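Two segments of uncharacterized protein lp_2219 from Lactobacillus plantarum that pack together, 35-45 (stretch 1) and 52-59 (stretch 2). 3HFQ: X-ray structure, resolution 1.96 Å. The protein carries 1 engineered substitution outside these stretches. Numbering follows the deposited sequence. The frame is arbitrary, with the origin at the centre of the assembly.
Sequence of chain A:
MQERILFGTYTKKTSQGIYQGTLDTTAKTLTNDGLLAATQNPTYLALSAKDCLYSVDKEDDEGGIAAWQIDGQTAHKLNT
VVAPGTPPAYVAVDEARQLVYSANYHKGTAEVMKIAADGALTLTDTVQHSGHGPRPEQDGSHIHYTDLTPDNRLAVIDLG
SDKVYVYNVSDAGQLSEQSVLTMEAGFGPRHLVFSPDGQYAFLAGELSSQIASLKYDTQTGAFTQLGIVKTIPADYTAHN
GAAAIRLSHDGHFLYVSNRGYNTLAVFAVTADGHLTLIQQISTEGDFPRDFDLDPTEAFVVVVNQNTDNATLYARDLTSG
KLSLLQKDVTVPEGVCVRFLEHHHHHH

Stretch 1 35-45: LLAATQNPTYL
Stretch 2 (52-59) CLYSVDKE

Stretch 2 is one continuous strand, 52-59, and stretch 1 runs antiparallel to it, mostly as loop, burying 554 Å² in all. Alpha carbons pair Gln40 with Lys58 (5.3 Å CA to CA), Pro42 with Val56 (4.6 Å) and Leu45 with Ser55 (4.7 Å). Two residues on stretch 2 thus answer two on stretch 1 at first, then one answers three, so the loop takes up extra chain.

The chain turns a corner at Leu36 (phi/psi -96/-41; t, p), whose CD2 lies 4.4 Å from CD2 of Leu53. Ala37 and Ala38 follow in extended strand, and Thr39 (-162/167, t) points its CA-to-CB bond toward the partner. Its OG1 is 3.4 Å from Asp57 OD1, at too poor an angle for a hydrogen bond. Two waters link Thr39 to the strand: water 1 lies 2.7 Å from Thr39 OG1, 2.7 Å from Ser55 OG and donates to Val56 O at 2.7 Å, while water 2 joins Thr39 OG1 (2.9 Å) to Glu59 OE2 (3.1 Å).

Gln40 (-102/133; m, m) makes the first direct backbone link: Lys58 N donates to Gln40 O at 3.2 Å, with a bent angle of 139°. Gln40 N donates to water 3 at 2.9 Å. The CB atoms of Gln40 and Lys58 approach to 4.1 Å, but both side chains lead away at their ends, Lys58 fully extended with four t angles.

Asn41 adopts a left-handed conformation (47/53, chi1 m), and its O accepts a weak bond from Thr43 N at 2.8 Å. That same Asn41 O sits 3.3 Å from CG1 of Val56, while Asn41 ND2 lies 4.2 Å from Lys58 CD. Pro42 (-83/68, C-gamma endo) has no amide proton to offer; its CA approaches Val56 O at 3.2 Å in a CA-H...O contact. Thr43 (-70/-14, p) sets OG1 3.8 Å from Val56 CG2.

Extended geometry resumes at Tyr44 (-148/146, chi1 -144°). Val56 N donates to Tyr44 O at 3.1 Å and a straighter 162°, and Tyr44 CB packs 3.8 Å from Val56 CG2. Val56 (-60/143, t), directed toward stretch 1, has the largest covered area of any residue here, 88 Å².

Leu45 (-130/152; m, t) forms an antiparallel non-hydrogen-bonded pair with Ser55 (-132/151, p). Their side chains share a face, with Leu45 CD2 3.4 Å from Ser55 CB. Leu45 CA meets Tyr54 O at 3.4 Å, and Leu45 CB packs 4.0 Å from CD1 of Leu53 (t, p).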

# COMPACT_ATOMS: atom_id res chain seq x y z
N LEU A 35 13.06 -14.65 9.36
CA LEU A 35 11.86 -14.20 10.05
C LEU A 35 12.18 -13.17 11.14
O LEU A 35 13.05 -13.39 11.97
CB LEU A 35 11.17 -15.41 10.69
CG LEU A 35 9.83 -15.18 11.38
CD1 LEU A 35 8.75 -14.92 10.34
CD2 LEU A 35 9.47 -16.41 12.21
N LEU A 36 11.46 -12.05 11.11
CA LEU A 36 11.66 -11.00 12.10
C LEU A 36 10.63 -11.18 13.22
O LEU A 36 10.95 -11.03 14.40
CB LEU A 36 11.49 -9.62 11.47
CG LEU A 36 11.53 -8.42 12.42
CD1 LEU A 36 12.90 -8.32 13.09
CD2 LEU A 36 11.23 -7.15 11.65
N ALA A 37 9.40 -11.50 12.85
CA ALA A 37 8.34 -11.69 13.84
C ALA A 37 7.35 -12.77 13.46
O ALA A 37 6.77 -12.75 12.37
CB ALA A 37 7.61 -10.37 14.05
N ALA A 38 7.17 -13.73 14.36
CA ALA A 38 6.22 -14.81 14.13
C ALA A 38 4.84 -14.24 14.44
O ALA A 38 4.57 -13.82 15.57
CB ALA A 38 6.52 -15.99 15.04
N THR A 39 3.98 -14.20 13.43
CA THR A 39 2.63 -13.67 13.58
C THR A 39 1.75 -14.16 12.42
O THR A 39 2.26 -14.69 11.44
CB THR A 39 2.67 -12.11 13.62
OG1 THR A 39 1.35 -11.60 13.81
CG2 THR A 39 3.27 -11.56 12.33
N GLN A 40 0.44 -13.99 12.54
CA GLN A 40 -0.48 -14.46 11.50
C GLN A 40 -1.02 -13.38 10.57
O GLN A 40 -1.48 -12.33 11.01
CB GLN A 40 -1.65 -15.21 12.14
CG GLN A 40 -1.28 -16.55 12.75
CD GLN A 40 -0.76 -17.53 11.72
OE1 GLN A 40 -1.48 -17.91 10.78
NE2 GLN A 40 0.49 -17.95 11.88
N ASN A 41 -0.96 -13.67 9.27
CA ASN A 41 -1.44 -12.79 8.20
C ASN A 41 -1.05 -11.31 8.27
O ASN A 41 -1.91 -10.43 8.20
CB ASN A 41 -2.97 -12.91 8.09
CG ASN A 41 -3.40 -14.04 7.17
OD1 ASN A 41 -2.62 -14.94 6.82
ND2 ASN A 41 -4.67 -14.01 6.77
N PRO A 42 0.25 -11.03 8.41
CA PRO A 42 0.71 -9.63 8.47
C PRO A 42 0.82 -9.12 7.04
O PRO A 42 1.92 -8.85 6.55
CB PRO A 42 2.06 -9.75 9.16
CG PRO A 42 2.59 -11.04 8.56
CD PRO A 42 1.38 -11.96 8.63
N THR A 43 -0.32 -8.98 6.37
CA THR A 43 -0.38 -8.56 4.97
C THR A 43 0.00 -7.12 4.64
O THR A 43 0.18 -6.79 3.47
CB THR A 43 -1.76 -8.86 4.36
OG1 THR A 43 -2.74 -8.01 4.96
CG2 THR A 43 -2.14 -10.31 4.61
N TYR A 44 0.09 -6.26 5.65
CA TYR A 44 0.52 -4.89 5.41
C TYR A 44 1.26 -4.39 6.64
O TYR A 44 0.92 -4.76 7.77
CB TYR A 44 -0.64 -3.95 5.07
CG TYR A 44 -0.22 -2.92 4.04
CD1 TYR A 44 -0.15 -3.24 2.68
CD2 TYR A 44 0.15 -1.63 4.42
CE1 TYR A 44 0.30 -2.32 1.73
CE2 TYR A 44 0.60 -0.69 3.49
CZ TYR A 44 0.67 -1.04 2.15
OH TYR A 44 1.11 -0.12 1.22
N LEU A 45 2.26 -3.55 6.41
CA LEU A 45 3.11 -3.02 7.47
C LEU A 45 3.27 -1.50 7.43
O LEU A 45 3.22 -0.90 6.36
CB LEU A 45 4.50 -3.64 7.36
CG LEU A 45 4.59 -5.16 7.22
CD1 LEU A 45 6.02 -5.56 6.86
CD2 LEU A 45 4.14 -5.82 8.52
N CYS A 52 8.94 1.69 15.59
CA CYS A 52 7.91 0.77 16.02
C CYS A 52 7.26 0.28 14.73
O CYS A 52 7.12 1.03 13.77
CB CYS A 52 6.88 1.46 16.91
SG CYS A 52 7.42 1.59 18.64
N LEU A 53 6.90 -1.00 14.72
CA LEU A 53 6.29 -1.62 13.56
C LEU A 53 4.84 -1.96 13.86
O LEU A 53 4.53 -2.49 14.93
CB LEU A 53 7.05 -2.89 13.19
CG LEU A 53 6.49 -3.81 12.10
CD1 LEU A 53 6.47 -3.08 10.76
CD2 LEU A 53 7.37 -5.05 12.01
N TYR A 54 3.95 -1.64 12.93
CA TYR A 54 2.53 -1.93 13.09
C TYR A 54 2.14 -2.83 11.93
O TYR A 54 2.38 -2.52 10.77
CB TYR A 54 1.75 -0.61 13.09
CG TYR A 54 2.15 0.28 14.25
CD1 TYR A 54 1.77 -0.04 15.56
CD2 TYR A 54 3.00 1.37 14.06
CE1 TYR A 54 2.22 0.70 16.65
CE2 TYR A 54 3.46 2.12 15.15
CZ TYR A 54 3.07 1.77 16.44
OH TYR A 54 3.55 2.48 17.53
N SER A 55 1.54 -3.97 12.26
CA SER A 55 1.18 -4.94 11.24
C SER A 55 -0.23 -5.47 11.33
O SER A 55 -0.81 -5.56 12.41
CB SER A 55 2.14 -6.13 11.30
OG SER A 55 2.04 -6.76 12.57
N VAL A 56 -0.78 -5.83 10.17
CA VAL A 56 -2.10 -6.42 10.10
C VAL A 56 -1.93 -7.67 10.95
O VAL A 56 -0.87 -8.30 10.92
CB VAL A 56 -2.45 -6.80 8.65
CG1 VAL A 56 -3.71 -7.66 8.62
CG2 VAL A 56 -2.65 -5.53 7.83
N ASP A 57 -2.96 -8.04 11.70
CA ASP A 57 -2.84 -9.19 12.58
C ASP A 57 -4.11 -10.02 12.70
O ASP A 57 -5.22 -9.49 12.74
CB ASP A 57 -2.39 -8.67 13.96
CG ASP A 57 -2.31 -9.75 15.00
OD1 ASP A 57 -1.85 -10.87 14.68
OD2 ASP A 57 -2.69 -9.47 16.16
N LYS A 58 -3.94 -11.34 12.73
CA LYS A 58 -5.06 -12.25 12.87
C LYS A 58 -4.83 -13.09 14.11
O LYS A 58 -3.79 -13.75 14.25
CB LYS A 58 -5.18 -13.17 11.65
CG LYS A 58 -6.38 -14.12 11.70
CD LYS A 58 -6.56 -14.86 10.38
CE LYS A 58 -7.84 -15.69 10.37
NZ LYS A 58 -8.07 -16.37 9.06
N GLU A 59 -5.80 -13.07 15.00
CA GLU A 59 -5.71 -13.83 16.23
C GLU A 59 -7.01 -14.62 16.26
O GLU A 59 -8.02 -14.17 16.81
CB GLU A 59 -5.58 -12.85 17.41
CG GLU A 59 -4.40 -11.85 17.32
CD GLU A 59 -3.07 -12.41 17.84
OE1 GLU A 59 -3.11 -13.44 18.56
OE2 GLU A 59 -2.00 -11.83 17.56
O HOH W 1 0.85 -9.12 12.81
O HOH W 2 0.99 -11.91 16.63
O HOH W 3 -0.92 -13.32 14.96